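Local coordinates for protein LRA-12 (Uncultured bacterium, PDB 5AEB) that probably hydrolyses beta-lactam antibiotics, carbapenems among them, as a class B3 metallo-beta-lactamase with two zinc ions in its active site, at residues A[82-87]-A[183-188]; A[105-110]-A[155-160]; A[175-180]-A[247-252]. All coordinates share one frame; numbering follows the deposited sequence.

Contact 1 of 3, residues A[82-87]-A[183-188]. With ZN (zinc ion), chain D.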
ATOM      1  N   THR A  82       1.941   5.558  -1.726  1.00 18.13           N
ATOM      2  CA  THR A  82       1.480   4.263  -2.194  1.00 18.17           C
ATOM      3  C   THR A  82       2.532   3.199  -1.944  1.00 18.07           C
ATOM      4  O   THR A  82       3.719   3.492  -1.956  1.00 17.97           O
ATOM      5  CB  THR A  82       1.064   4.254  -3.699  1.00 18.28           C
ATOM      6  OG1 THR A  82       0.533   2.954  -4.077  1.00 18.40           O
ATOM      7  CG2 THR A  82       2.274   4.573  -4.621  1.00 18.20           C
ATOM      8  N   THR A  83       2.094   1.961  -1.741  1.00 18.15           N
ATOM      9  CA  THR A  83       3.027   0.843  -1.612  1.00 18.13           C
ATOM     10  C   THR A  83       3.440   0.208  -2.957  1.00 18.21           C
ATOM     11  O   THR A  83       4.308  -0.693  -2.988  1.00 18.25           O
ATOM     12  CB  THR A  83       2.407  -0.228  -0.724  1.00 18.26           C
ATOM     13  OG1 THR A  83       1.104  -0.547  -1.245  1.00 18.41           O
ATOM     14  CG2 THR A  83       2.263   0.330   0.728  1.00 18.25           C
ATOM     15  N   GLN A  84       2.859   0.681  -4.064  1.00 18.29           N
ATOM     16  CA  GLN A  84       2.767  -0.169  -5.229  1.00 18.52           C
ATOM     17  C   GLN A  84       2.114   0.581  -6.383  1.00 18.67           C
ATOM     18  O   GLN A  84       0.935   0.930  -6.270  1.00 18.75           O
ATOM     19  CB  GLN A  84       1.744  -1.291  -4.846  1.00 18.71           C
ATOM     20  CG  GLN A  84       2.123  -2.636  -5.260  1.00 18.93           C
ATOM     21  CD  GLN A  84       0.948  -3.559  -5.268  1.00 19.22           C
ATOM     22  OE1 GLN A  84       0.307  -3.739  -6.334  1.00 19.52           O
ATOM     23  NE2 GLN A  84       0.659  -4.198  -4.085  1.00 19.20           N
ATOM     24  N   ALA A  85       2.779   0.694  -7.534  1.00 18.78           N
ATOM     25  CA  ALA A  85       2.127   1.393  -8.651  1.00 19.01           C
ATOM     26  C   ALA A  85       1.300   0.478  -9.568  1.00 19.61           C
ATOM     27  O   ALA A  85       1.672   0.214 -10.718  1.00 20.25           O
ATOM     28  CB  ALA A  85       3.138   2.205  -9.454  1.00 18.99           C
ATOM     29  N   HIS A  86       0.195  -0.039  -9.037  1.00 20.00           N
ATOM     30  CA  HIS A  86      -0.754  -0.813  -9.812  1.00 20.34           C
ATOM     31  C   HIS A  86      -2.082  -0.159  -9.671  1.00 20.16           C
ATOM     32  O   HIS A  86      -2.354   0.453  -8.653  1.00 19.82           O
ATOM     33  CB  HIS A  86      -0.875  -2.253  -9.314  1.00 20.52           C
ATOM     34  CG  HIS A  86       0.188  -3.189  -9.839  1.00 20.99           C
ATOM     35  ND1 HIS A  86       0.494  -4.356  -9.223  1.00 20.88           N
ATOM     36  CD2 HIS A  86       1.026  -3.096 -10.950  1.00 21.15           C
ATOM     37  CE1 HIS A  86       1.492  -4.961  -9.907  1.00 21.16           C
ATOM     38  NE2 HIS A  86       1.794  -4.198 -10.975  1.00 21.36           N
ATOM     39  N   TYR A  87      -2.935  -0.362 -10.675  1.00 20.77           N
ATOM     40  CA  TYR A  87      -4.233   0.314 -10.754  1.00 21.22           C
ATOM     41  C   TYR A  87      -5.157   0.025  -9.583  1.00 20.90           C
ATOM     42  O   TYR A  87      -6.012   0.853  -9.278  1.00 20.82           O
ATOM     43  CB  TYR A  87      -4.956  -0.010 -12.075  1.00 22.25           C
ATOM     44  CG  TYR A  87      -5.544  -1.405 -12.142  1.00 23.06           C
ATOM     45  CD1 TYR A  87      -4.763  -2.496 -12.533  1.00 23.47           C
ATOM     46  CD2 TYR A  87      -6.875  -1.642 -11.782  1.00 23.69           C
ATOM     47  CE1 TYR A  87      -5.294  -3.783 -12.588  1.00 24.34           C
ATOM     48  CE2 TYR A  87      -7.420  -2.921 -11.835  1.00 24.30           C
ATOM     49  CZ  TYR A  87      -6.638  -3.988 -12.240  1.00 24.72           C
ATOM     50  OH  TYR A  87      -7.191  -5.273 -12.282  1.00 25.90           O
ATOM     51  N   ILE A 183       3.449  -1.112   7.308  1.00 18.55           N
ATOM     52  CA  ILE A 183       2.483  -1.185   6.219  1.00 18.52           C
ATOM     53  C   ILE A 183       3.259  -1.876   5.124  1.00 18.30           C
ATOM     54  O   ILE A 183       4.109  -1.256   4.498  1.00 18.12           O
ATOM     55  CB  ILE A 183       2.014   0.194   5.756  1.00 18.50           C
ATOM     56  CG1 ILE A 183       1.319   0.938   6.922  1.00 18.80           C
ATOM     57  CG2 ILE A 183       1.127   0.052   4.517  1.00 18.63           C
ATOM     58  CD1 ILE A 183       0.949   2.367   6.588  1.00 18.91           C
ATOM     59  N   ALA A 184       3.016  -3.178   4.938  1.00 18.46           N
ATOM     60  CA  ALA A 184       3.904  -3.970   4.081  1.00 18.36           C
ATOM     61  C   ALA A 184       3.329  -4.141   2.707  1.00 18.39           C
ATOM     62  O   ALA A 184       2.104  -4.382   2.533  1.00 18.68           O
ATOM     63  CB  ALA A 184       4.182  -5.348   4.685  1.00 18.65           C
ATOM     64  N   ASN A 185       4.204  -4.034   1.710  1.00 18.24           N
ATOM     65  CA  ASN A 185       3.815  -4.550   0.423  1.00 18.40           C
ATOM     66  C   ASN A 185       4.347  -5.978   0.262  1.00 18.57           C
ATOM     67  O   ASN A 185       5.540  -6.170   0.060  1.00 18.51           O
ATOM     68  CB  ASN A 185       4.263  -3.667  -0.719  1.00 18.36           C
ATOM     69  CG  ASN A 185       3.494  -3.988  -1.972  1.00 18.69           C
ATOM     70  OD1 ASN A 185       3.993  -4.721  -2.848  1.00 18.83           O
ATOM     71  ND2 ASN A 185       2.223  -3.575  -1.999  1.00 18.94           N
ATOM     72  N   MET A 186       3.472  -6.973   0.355  1.00 18.92           N
ATOM     73  CA  MET A 186       3.909  -8.400   0.282  1.00 19.50           C
ATOM     74  C   MET A 186       4.488  -8.700  -1.127  1.00 19.78           C
ATOM     75  O   MET A 186       3.911  -8.271  -2.130  1.00 19.84           O
ATOM     76  CB  MET A 186       2.752  -9.358   0.630  1.00 20.67           C
ATOM     77  CG  MET A 186       2.079  -9.054   1.984  1.00 21.12           C
ATOM     78  SD  MET A 186       3.288  -8.820   3.299  1.00 22.36           S
ATOM     79  CE  MET A 186       3.715 -10.520   3.688  1.00 21.88           C
ATOM     80  N   PRO A 187       5.623  -9.425  -1.203  1.00 20.01           N
ATOM     81  CA  PRO A 187       6.265  -9.712  -2.499  1.00 20.37           C
ATOM     82  C   PRO A 187       5.573 -10.839  -3.258  1.00 21.16           C
ATOM     83  O   PRO A 187       6.128 -11.912  -3.431  1.00 21.84           O
ATOM     84  CB  PRO A 187       7.685 -10.117  -2.097  1.00 20.34           C
ATOM     85  CG  PRO A 187       7.491 -10.749  -0.746  1.00 20.74           C
ATOM     86  CD  PRO A 187       6.422  -9.945  -0.071  1.00 20.23           C
ATOM     87  N   THR A 188       4.352 -10.594  -3.689  1.00 21.46           N
ATOM     88  CA  THR A 188       3.661 -11.534  -4.507  1.00 22.46           C
ATOM     89  C   THR A 188       4.217 -11.382  -5.927  1.00 23.02           C
ATOM     90  O   THR A 188       4.779 -10.334  -6.273  1.00 22.42           O
ATOM     91  CB  THR A 188       2.148 -11.276  -4.451  1.00 22.76           C
ATOM     92  OG1 THR A 188       1.876  -9.930  -4.875  1.00 22.01           O
ATOM     93  CG2 THR A 188       1.609 -11.488  -2.988  1.00 22.52           C
TER
HETATM   94 ZN    ZN D1308       0.074  -5.099  -7.504  0.70  4.35          ZN
HETATM   95  O   HOH W   1      -1.722  -5.245  -6.981  1.00  2.00           O
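Gln-84, whose amide end lies against Asn-185, binds the zinc ion through OE1 at 1.8 Å. The same zinc takes His-86 ND1 at 1.9 Å and a water, whose oxygen is 1.9 Å from the metal; His-161 supplies the remaining protein ligand. With OE1 committed to the metal, the nitrogen end of the glutamine amide faces the other segment. Its chain runs extended beyond CG (chi2 -162°), which brings the amide across the end of the Asn-185 side chain at about a right angle, the two amide planes 71° apart. Gln-84 NE2 comes to 2.7 Å from the atom modelled as Asn-185 ND2. The asparagine amide is probably turned over in the model, and with it turned back this approach may be a hydrogen bond, which would hold the glutamine amide from its non-metal side.

Residues 84-89 read Gln-Ala-His-Tyr-Asp-His, the form of the metallo-beta-lactamase HXHXDH motif in which glutamine replaces the first histidine. Asp-88 and His-89 from its end join His-227 at the second zinc. In this alpha-beta/beta-alpha fold the motif loop leaves strand 77-81 of one sheet, whereas Asn-185 follows strand 178-184 of the other.

Thr-83 completes the seam between them. At chi1 53° it turns its methyl CG2 to Ile-183 CG2, 4.0 Å away, with the two side chains roughly perpendicular, while OG1 hydrogen-bonds to Ser-226 OG. On the facing segment, Asn-185 CB rests 3.9 Å from Thr-83 CB.

Contact 2 of 3, residues A[105-110]-A[155-160]. With CO (cobalt (II) ion), chain G.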
ATOM      1  N   MET A 105       4.242  11.390  -2.633  1.00 18.78           N
ATOM      2  CA  MET A 105       5.615  10.940  -2.514  1.00 19.38           C
ATOM      3  C   MET A 105       5.689   9.490  -2.937  1.00 18.96           C
ATOM      4  O   MET A 105       4.893   8.659  -2.502  1.00 18.50           O
ATOM      5  CB  MET A 105       6.138  11.149  -1.106  1.00 20.05           C
ATOM      6  CG  MET A 105       5.848  12.550  -0.608  1.00 21.25           C
ATOM      7  SD  MET A 105       6.649  12.831   0.967  1.00 22.55           S
ATOM      8  CE  MET A 105       6.249  14.574   1.204  1.00 23.00           C
ATOM      9  N   ALA A 106       6.644   9.180  -3.800  1.00 18.95           N
ATOM     10  CA  ALA A 106       6.693   7.839  -4.368  1.00 18.74           C
ATOM     11  C   ALA A 106       8.101   7.266  -4.458  1.00 18.89           C
ATOM     12  O   ALA A 106       9.076   7.991  -4.710  1.00 19.08           O
ATOM     13  CB  ALA A 106       6.002   7.816  -5.737  1.00 18.90           C
ATOM     14  N   ASP A 107       8.196   5.953  -4.230  1.00 18.63           N
ATOM     15  CA  ASP A 107       9.432   5.221  -4.461  1.00 18.98           C
ATOM     16  C   ASP A 107       9.863   5.541  -5.900  1.00 19.49           C
ATOM     17  O   ASP A 107       9.101   5.341  -6.857  1.00 19.02           O
ATOM     18  CB  ASP A 107       9.192   3.732  -4.255  1.00 18.93           C
ATOM     19  CG  ASP A 107      10.465   2.899  -4.301  1.00 19.68           C
ATOM     20  OD1 ASP A 107      11.252   3.025  -5.293  1.00 20.42           O
ATOM     21  OD2 ASP A 107      10.655   2.077  -3.375  1.00 19.62           O
ATOM     22  N   GLU A 108      11.071   6.077  -6.036  1.00 20.32           N
ATOM     23  CA  GLU A 108      11.639   6.368  -7.345  1.00 21.24           C
ATOM     24  C   GLU A 108      11.436   5.243  -8.376  1.00 21.36           C
ATOM     25  O   GLU A 108      11.179   5.526  -9.531  1.00 21.58           O
ATOM     26  CB  GLU A 108      13.123   6.658  -7.227  1.00 22.36           C
ATOM     27  CG  GLU A 108      13.656   7.559  -8.338  1.00 23.79           C
ATOM     28  CD  GLU A 108      15.041   8.101  -8.003  1.00 25.08           C
ATOM     29  OE1 GLU A 108      15.881   7.371  -7.440  1.00 26.48           O
ATOM     30  OE2 GLU A 108      15.328   9.253  -8.286  1.00 25.66           O
ATOM     31  N   GLY A 109      11.568   3.975  -7.968  1.00 21.42           N
ATOM     32  CA  GLY A 109      11.397   2.850  -8.910  1.00 21.63           C
ATOM     33  C   GLY A 109      10.062   2.842  -9.661  1.00 21.59           C
ATOM     34  O   GLY A 109       9.947   2.230 -10.693  1.00 22.27           O
ATOM     35  N   ASP A 110       9.031   3.503  -9.131  1.00 21.05           N
ATOM     36  CA  ASP A 110       7.719   3.466  -9.752  1.00 20.79           C
ATOM     37  C   ASP A 110       7.333   4.811 -10.376  1.00 20.86           C
ATOM     38  O   ASP A 110       6.231   4.943 -10.925  1.00 20.71           O
ATOM     39  CB  ASP A 110       6.661   3.048  -8.737  1.00 20.30           C
ATOM     40  CG  ASP A 110       6.437   1.528  -8.679  1.00 20.59           C
ATOM     41  OD1 ASP A 110       6.937   0.769  -9.556  1.00 21.61           O
ATOM     42  OD2 ASP A 110       5.737   1.095  -7.738  1.00 20.20           O
ATOM     43  N   MET A 155      10.286   4.890   4.612  1.00 21.52           N
ATOM     44  CA  MET A 155      10.039   4.079   3.415  1.00 21.66           C
ATOM     45  C   MET A 155      11.067   2.978   3.238  1.00 20.97           C
ATOM     46  O   MET A 155      12.245   3.240   3.279  1.00 21.59           O
ATOM     47  CB  MET A 155      10.013   4.912   2.147  1.00 23.58           C
ATOM     48  CG  MET A 155       9.283   4.172   1.035  1.00 24.78           C
ATOM     49  SD  MET A 155       9.902   4.612  -0.585  1.00 31.66           S
ATOM     50  CE  MET A 155      11.513   3.809  -0.526  1.00 28.15           C
ATOM     51  N   LEU A 156      10.609   1.745   3.060  1.00 19.81           N
ATOM     52  CA  LEU A 156      11.509   0.622   2.753  1.00 19.62           C
ATOM     53  C   LEU A 156      11.333   0.162   1.311  1.00 19.36           C
ATOM     54  O   LEU A 156      10.245  -0.243   0.915  1.00 18.93           O
ATOM     55  CB  LEU A 156      11.237  -0.549   3.701  1.00 19.27           C
ATOM     56  CG  LEU A 156      11.352  -0.163   5.172  1.00 19.56           C
ATOM     57  CD1 LEU A 156      10.762  -1.248   6.064  1.00 19.33           C
ATOM     58  CD2 LEU A 156      12.766   0.233   5.586  1.00 20.26           C
ATOM     59  N   HIS A 157      12.399   0.238   0.524  1.00 19.91           N
ATOM     60  CA  HIS A 157      12.348  -0.193  -0.865  1.00 19.96           C
ATOM     61  C   HIS A 157      12.225  -1.685  -0.867  1.00 19.72           C
ATOM     62  O   HIS A 157      13.090  -2.394  -0.338  1.00 20.03           O
ATOM     63  CB  HIS A 157      13.620   0.252  -1.583  1.00 20.81           C
ATOM     64  CG  HIS A 157      13.568   0.077  -3.087  1.00 21.04           C
ATOM     65  ND1 HIS A 157      14.527  -0.609  -3.784  1.00 21.62           N
ATOM     66  CD2 HIS A 157      12.676   0.566  -4.025  1.00 20.93           C
ATOM     67  CE1 HIS A 157      14.226  -0.570  -5.098  1.00 21.82           C
ATOM     68  NE2 HIS A 157      13.093   0.142  -5.246  1.00 21.50           N
ATOM     69  N   HIS A 158      11.097  -2.177  -1.378  1.00 19.29           N
ATOM     70  CA  HIS A 158      10.876  -3.616  -1.462  1.00 19.17           C
ATOM     71  C   HIS A 158      10.470  -4.008  -2.848  1.00 19.26           C
ATOM     72  O   HIS A 158       9.325  -4.436  -3.045  1.00 19.01           O
ATOM     73  CB  HIS A 158       9.759  -4.060  -0.504  1.00 18.75           C
ATOM     74  CG  HIS A 158      10.126  -3.993   0.950  1.00 18.78           C
ATOM     75  ND1 HIS A 158      11.399  -4.169   1.401  1.00 19.22           N
ATOM     76  CD2 HIS A 158       9.327  -3.805   2.078  1.00 18.56           C
ATOM     77  CE1 HIS A 158      11.403  -4.036   2.754  1.00 19.27           C
ATOM     78  NE2 HIS A 158      10.134  -3.811   3.155  1.00 18.84           N
ATOM     79  N   PRO A 159      11.384  -3.903  -3.814  1.00 19.75           N
ATOM     80  CA  PRO A 159      11.005  -4.125  -5.205  1.00 19.97           C
ATOM     81  C   PRO A 159      10.648  -5.553  -5.555  1.00 19.96           C
ATOM     82  O   PRO A 159      10.974  -6.497  -4.819  1.00 19.93           O
ATOM     83  CB  PRO A 159      12.256  -3.657  -5.993  1.00 20.68           C
ATOM     84  CG  PRO A 159      13.375  -3.984  -5.064  1.00 20.90           C
ATOM     85  CD  PRO A 159      12.829  -3.578  -3.710  1.00 20.33           C
ATOM     86  N   GLY A 160       9.971  -5.696  -6.682  1.00 20.14           N
ATOM     87  CA  GLY A 160       9.746  -7.011  -7.279  1.00 20.37           C
ATOM     88  C   GLY A 160       8.334  -7.060  -7.776  1.00 20.34           C
ATOM     89  O   GLY A 160       8.118  -7.195  -8.973  1.00 20.80           O
TER
HETATM   90 CO    CO G1311      16.520   9.611  -6.819  0.70  6.37          CO
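Asp-107 reaches toward Met-155 and His-157 across the interior of the alpha-beta/beta-alpha sandwich, from the end of strand 103-107 in one sheet to the end of strand 151-157 in the other. Its CB comes first, 3.8 Å from the sulfur, SD, of Met-155. The methionine is bent at its last torsion (chi3 71°), which swings CE to one side of the carboxylate plane, 3.4 Å from Asp-107 OD2.

Next along the side chain, CG directs the carboxylate to the edge of the His-157 ring, the two planes inclined by 36°. OD2 lies near the ring plane beside CD2, but the modelled separation there is too short to be trusted. OD1 and His-157 NE2 are 3.4 Å apart at an angle too poor for a hydrogen bond; NE2 instead makes a weak one to Lys-163 O.

OD1 turns back on its own segment. It accepts from Gly-109 N at 2.9 Å through the lone pair that faces away from OD2, forming an Asx turn, while Asp-110 N donates to the backbone O of Asp-107. This turn ends the strand and limits the rotation of the carboxylate. Within it, Glu-108 binds a cobalt ion through both carboxylate oxygens, together with His-141. Just past the end of the facing strand, Pro-159 CD sits over one face of the His-157 imidazole, 3.4 Å above its plane and offset toward the rim.

Contact 3 of 3, residues A[175-180]-A[247-252]. With SO4 (sulfate ion), chain F.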
ATOM      1  N   GLU A 175      -3.155   6.259  24.218  1.00 42.35           N
ATOM      2  CA  GLU A 175      -2.886   6.790  25.565  1.00 45.72           C
ATOM      3  C   GLU A 175      -2.163   5.827  26.510  1.00 46.31           C
ATOM      4  O   GLU A 175      -1.634   6.259  27.537  1.00 46.93           O
ATOM      5  CB  GLU A 175      -4.163   7.296  26.235  1.00 49.18           C
ATOM      6  CG  GLU A 175      -4.475   8.754  25.939  1.00 52.08           C
ATOM      7  CD  GLU A 175      -5.819   9.189  26.501  1.00 55.46           C
ATOM      8  OE1 GLU A 175      -6.227   8.674  27.575  1.00 57.47           O
ATOM      9  OE2 GLU A 175      -6.467  10.046  25.866  1.00 55.79           O
ATOM     10  N   GLN A 176      -2.135   4.543  26.156  1.00 45.91           N
ATOM     11  CA  GLN A 176      -1.507   3.508  26.986  1.00 47.19           C
ATOM     12  C   GLN A 176      -0.159   3.005  26.465  1.00 44.25           C
ATOM     13  O   GLN A 176       0.707   2.595  27.241  1.00 44.55           O
ATOM     14  CB  GLN A 176      -2.464   2.318  27.156  1.00 52.05           C
ATOM     15  CG  GLN A 176      -3.651   2.583  28.087  1.00 58.13           C
ATOM     16  CD  GLN A 176      -3.238   2.971  29.511  1.00 62.42           C
ATOM     17  OE1 GLN A 176      -2.312   2.388  30.090  1.00 65.26           O
ATOM     18  NE2 GLN A 176      -3.928   3.959  30.081  1.00 64.16           N
ATOM     19  N   ARG A 177       0.021   3.050  25.149  1.00 40.02           N
ATOM     20  CA  ARG A 177       1.103   2.331  24.510  1.00 37.55           C
ATOM     21  C   ARG A 177       1.479   2.838  23.109  1.00 34.54           C
ATOM     22  O   ARG A 177       0.635   3.360  22.362  1.00 32.69           O
ATOM     23  CB  ARG A 177       0.739   0.833  24.452  1.00 38.15           C
ATOM     24  CG  ARG A 177       1.673   0.011  23.611  1.00 37.27           C
ATOM     25  CD  ARG A 177       1.519  -1.469  23.855  1.00 37.60           C
ATOM     26  NE  ARG A 177       2.463  -2.169  22.996  1.00 36.73           N
ATOM     27  CZ  ARG A 177       2.520  -3.483  22.855  1.00 36.54           C
ATOM     28  NH1 ARG A 177       1.669  -4.267  23.503  1.00 37.56           N
ATOM     29  NH2 ARG A 177       3.412  -4.000  22.040  1.00 36.19           N
ATOM     30  N   SER A 178       2.763   2.662  22.797  1.00 32.86           N
ATOM     31  CA  SER A 178       3.352   2.935  21.509  1.00 31.19           C
ATOM     32  C   SER A 178       3.455   1.614  20.677  1.00 30.33           C
ATOM     33  O   SER A 178       3.676   0.525  21.236  1.00 30.94           O
ATOM     34  CB  SER A 178       4.706   3.617  21.731  1.00 31.73           C
ATOM     35  OG  SER A 178       5.271   4.113  20.534  1.00 31.94           O
ATOM     36  N   TYR A 179       3.228   1.711  19.363  1.00 28.45           N
ATOM     37  CA  TYR A 179       3.270   0.554  18.449  1.00 27.53           C
ATOM     38  C   TYR A 179       4.141   0.836  17.231  1.00 26.07           C
ATOM     39  O   TYR A 179       4.080   1.920  16.632  1.00 25.20           O
ATOM     40  CB  TYR A 179       1.884   0.181  17.931  1.00 27.87           C
ATOM     41  CG  TYR A 179       0.895  -0.211  18.983  1.00 29.72           C
ATOM     42  CD1 TYR A 179       0.825  -1.515  19.423  1.00 30.84           C
ATOM     43  CD2 TYR A 179       0.024   0.733  19.543  1.00 30.71           C
ATOM     44  CE1 TYR A 179      -0.092  -1.893  20.394  1.00 33.06           C
ATOM     45  CE2 TYR A 179      -0.892   0.373  20.530  1.00 32.54           C
ATOM     46  CZ  TYR A 179      -0.943  -0.957  20.941  1.00 33.80           C
ATOM     47  OH  TYR A 179      -1.827  -1.385  21.898  1.00 36.61           O
ATOM     48  N   ARG A 180       4.944  -0.153  16.866  1.00 25.32           N
ATOM     49  CA  ARG A 180       5.738  -0.070  15.659  1.00 24.44           C
ATOM     50  C   ARG A 180       4.907  -0.747  14.549  1.00 22.81           C
ATOM     51  O   ARG A 180       4.626  -1.939  14.607  1.00 22.93           O
ATOM     52  CB  ARG A 180       7.086  -0.748  15.933  1.00 25.83           C
ATOM     53  CG  ARG A 180       7.944  -1.053  14.722  1.00 26.67           C
ATOM     54  CD  ARG A 180       8.574   0.173  14.097  1.00 27.36           C
ATOM     55  NE  ARG A 180       9.231   1.055  15.057  1.00 29.32           N
ATOM     56  CZ  ARG A 180      10.538   1.109  15.294  1.00 30.40           C
ATOM     57  NH1 ARG A 180      11.368   0.299  14.659  1.00 30.94           N
ATOM     58  NH2 ARG A 180      11.003   1.979  16.190  1.00 31.20           N
ATOM     59  N   SER A 247      -5.289  -7.378  18.147  1.00 30.14           N
ATOM     60  CA  SER A 247      -5.747  -8.339  17.153  1.00 29.49           C
ATOM     61  C   SER A 247      -4.944  -8.281  15.849  1.00 28.01           C
ATOM     62  O   SER A 247      -5.020  -9.201  15.014  1.00 27.59           O
ATOM     63  CB  SER A 247      -7.250  -8.247  16.915  1.00 30.96           C
ATOM     64  OG  SER A 247      -7.681  -6.905  16.875  1.00 33.18           O
ATOM     65  N   PHE A 248      -4.117  -7.243  15.720  1.00 26.44           N
ATOM     66  CA  PHE A 248      -3.254  -7.070  14.562  1.00 25.09           C
ATOM     67  C   PHE A 248      -1.795  -7.462  14.818  1.00 24.46           C
ATOM     68  O   PHE A 248      -0.945  -7.360  13.930  1.00 23.87           O
ATOM     69  CB  PHE A 248      -3.407  -5.639  14.008  1.00 24.54           C
ATOM     70  CG  PHE A 248      -4.773  -5.374  13.445  1.00 24.65           C
ATOM     71  CD1 PHE A 248      -5.115  -5.826  12.176  1.00 24.26           C
ATOM     72  CD2 PHE A 248      -5.736  -4.714  14.203  1.00 25.35           C
ATOM     73  CE1 PHE A 248      -6.389  -5.598  11.676  1.00 24.74           C
ATOM     74  CE2 PHE A 248      -6.999  -4.475  13.707  1.00 25.48           C
ATOM     75  CZ  PHE A 248      -7.335  -4.933  12.450  1.00 25.50           C
ATOM     76  N   MET A 249      -1.521  -7.926  16.037  1.00 24.67           N
ATOM     77  CA  MET A 249      -0.229  -8.483  16.374  1.00 24.34           C
ATOM     78  C   MET A 249      -0.221  -9.940  15.902  1.00 23.88           C
ATOM     79  O   MET A 249      -0.992 -10.767  16.403  1.00 24.36           O
ATOM     80  CB  MET A 249       0.047  -8.340  17.865  1.00 25.05           C
ATOM     81  CG  MET A 249       0.248  -6.890  18.338  1.00 25.85           C
ATOM     82  SD  MET A 249       0.588  -6.822  20.141  1.00 27.14           S
ATOM     83  CE  MET A 249       0.640  -5.036  20.323  1.00 28.07           C
ATOM     84  N   ASP A 250       0.625 -10.255  14.921  1.00 22.95           N
ATOM     85  CA  ASP A 250       0.506 -11.539  14.199  1.00 22.54           C
ATOM     86  C   ASP A 250       1.793 -11.853  13.454  1.00 21.88           C
ATOM     87  O   ASP A 250       1.815 -11.947  12.223  1.00 21.49           O
ATOM     88  CB  ASP A 250      -0.720 -11.487  13.243  1.00 22.50           C
ATOM     89  CG  ASP A 250      -0.957 -12.795  12.477  1.00 22.66           C
ATOM     90  OD1 ASP A 250      -0.595 -13.884  12.984  1.00 23.08           O
ATOM     91  OD2 ASP A 250      -1.495 -12.742  11.338  1.00 22.53           O
ATOM     92  N   ARG A 251       2.879 -12.010  14.203  1.00 21.59           N
ATOM     93  CA  ARG A 251       4.126 -12.350  13.599  1.00 21.58           C
ATOM     94  C   ARG A 251       4.066 -13.673  12.830  1.00 21.63           C
ATOM     95  O   ARG A 251       4.599 -13.753  11.714  1.00 21.70           O
ATOM     96  CB  ARG A 251       5.250 -12.323  14.636  1.00 22.19           C
ATOM     97  CG  ARG A 251       6.636 -12.547  14.052  1.00 21.99           C
ATOM     98  CD  ARG A 251       7.030 -11.470  13.067  1.00 21.85           C
ATOM     99  NE  ARG A 251       8.102 -11.971  12.199  1.00 21.95           N
ATOM    100  CZ  ARG A 251       9.099 -11.232  11.725  1.00 22.17           C
ATOM    101  NH1 ARG A 251       9.179  -9.927  12.006  1.00 21.69           N
ATOM    102  NH2 ARG A 251      10.005 -11.799  10.933  1.00 22.16           N
ATOM    103  N   LYS A 252       3.390 -14.681  13.393  1.00 21.82           N
ATOM    104  CA  LYS A 252       3.234 -15.986  12.719  1.00 21.98           C
ATOM    105  C   LYS A 252       2.584 -15.800  11.344  1.00 21.57           C
ATOM    106  O   LYS A 252       3.047 -16.391  10.368  1.00 21.32           O
ATOM    107  CB  LYS A 252       2.414 -17.004  13.543  1.00 22.66           C
ATOM    108  CG  LYS A 252       2.528 -18.425  12.991  1.00 23.38           C
ATOM    109  CD  LYS A 252       1.805 -19.498  13.793  1.00 24.29           C
ATOM    110  CE  LYS A 252       0.344 -19.142  13.984  1.00 24.43           C
ATOM    111  NZ  LYS A 252      -0.378 -19.050  12.704  1.00 24.57           N
TER
HETATM  112  S   SO4 F1310      -6.881   6.205  23.231  1.00 76.51           S
HETATM  113  O1  SO4 F1310      -6.123   5.902  24.468  1.00 80.49           O
HETATM  114  O2  SO4 F1310      -6.208   7.351  22.554  1.00 68.49           O
HETATM  115  O3  SO4 F1310      -8.291   6.532  23.568  1.00 72.97           O
HETATM  116  O4  SO4 F1310      -6.914   4.988  22.380  1.00 72.89           O
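Two long side chains that leave their backbones in different rotamers converge here: Arg-177 sets CG opposite its backbone nitrogen (chi1 170°) and stays straight as far as NE, while Met-249 sets CG opposite its carbonyl carbon (chi1 -68°) and is extended beyond it. They approach from opposite directions, with Tyr-179 beside the meeting point. The contact joins the start of strand 178-184, just after the turn that links it to strand 166-173, to the segment leading into helix 251-267. In this alpha-beta/beta-alpha sandwich it thus connects one sheet with the loop before an outer helix, far from the zinc ions.

A single methyl group does the touching. Met-249 CE lies over one face of the Arg-177 guanidinium, toward its rim and 3.4 Å from NH2. The same CE meets the Tyr-179 ring at its edge, in the ring plane, 3.2 Å from CE1. The tyrosine is crossed at about a right angle by the methionine, and one face of its ring carries Arg-177 CG, 3.9 Å above the plane and toward the rim. Tyr-179 CE1 and Met-249 CE share one face of the guanidinium. Arg-177 NE adds a weak hydrogen bond to Ser-178 O, at 3.4 Å.

Asp-250, at the N-cap of helix 251-267, also forms a salt bridge with Lys-236, and its carbonyl O accepts a hydrogen bond from Trp-223 NE1. In the turn, Asp-174 OD1 accepts from the backbone N of both Gln-176 and Arg-177. Near the turn sits a sulfate, probably from the crystallisation liquor and also hydrogen-bonded to Arg-25; the sulfate O1 accepts from Glu-175 N at 3.0 Å and an N-H...O angle of 149°.

Overall arrangement
From the N terminus, the loop after strand 77-81 supplies residues 82-87, the first half of contact 1. Contact 2 then opens at 105-110 and closes at 155-160, nested wholly inside the loop that contact 1 closes. Residues 175-180 open contact 3 before 183-188 complete contact 1 farther along the same strand, 178-184, so contacts 1 and 3 cross; contact 3 closes only at 247-252. Contacts 1 and 2 both bridge the two sheets and touch each other through a probable hydrogen bond from Ala-85 N to Asp-110 OD2. Contact 3, about 21 Å from contact 1 between centres, ties the far end of the shared strand to the beginning of the C-terminal helix.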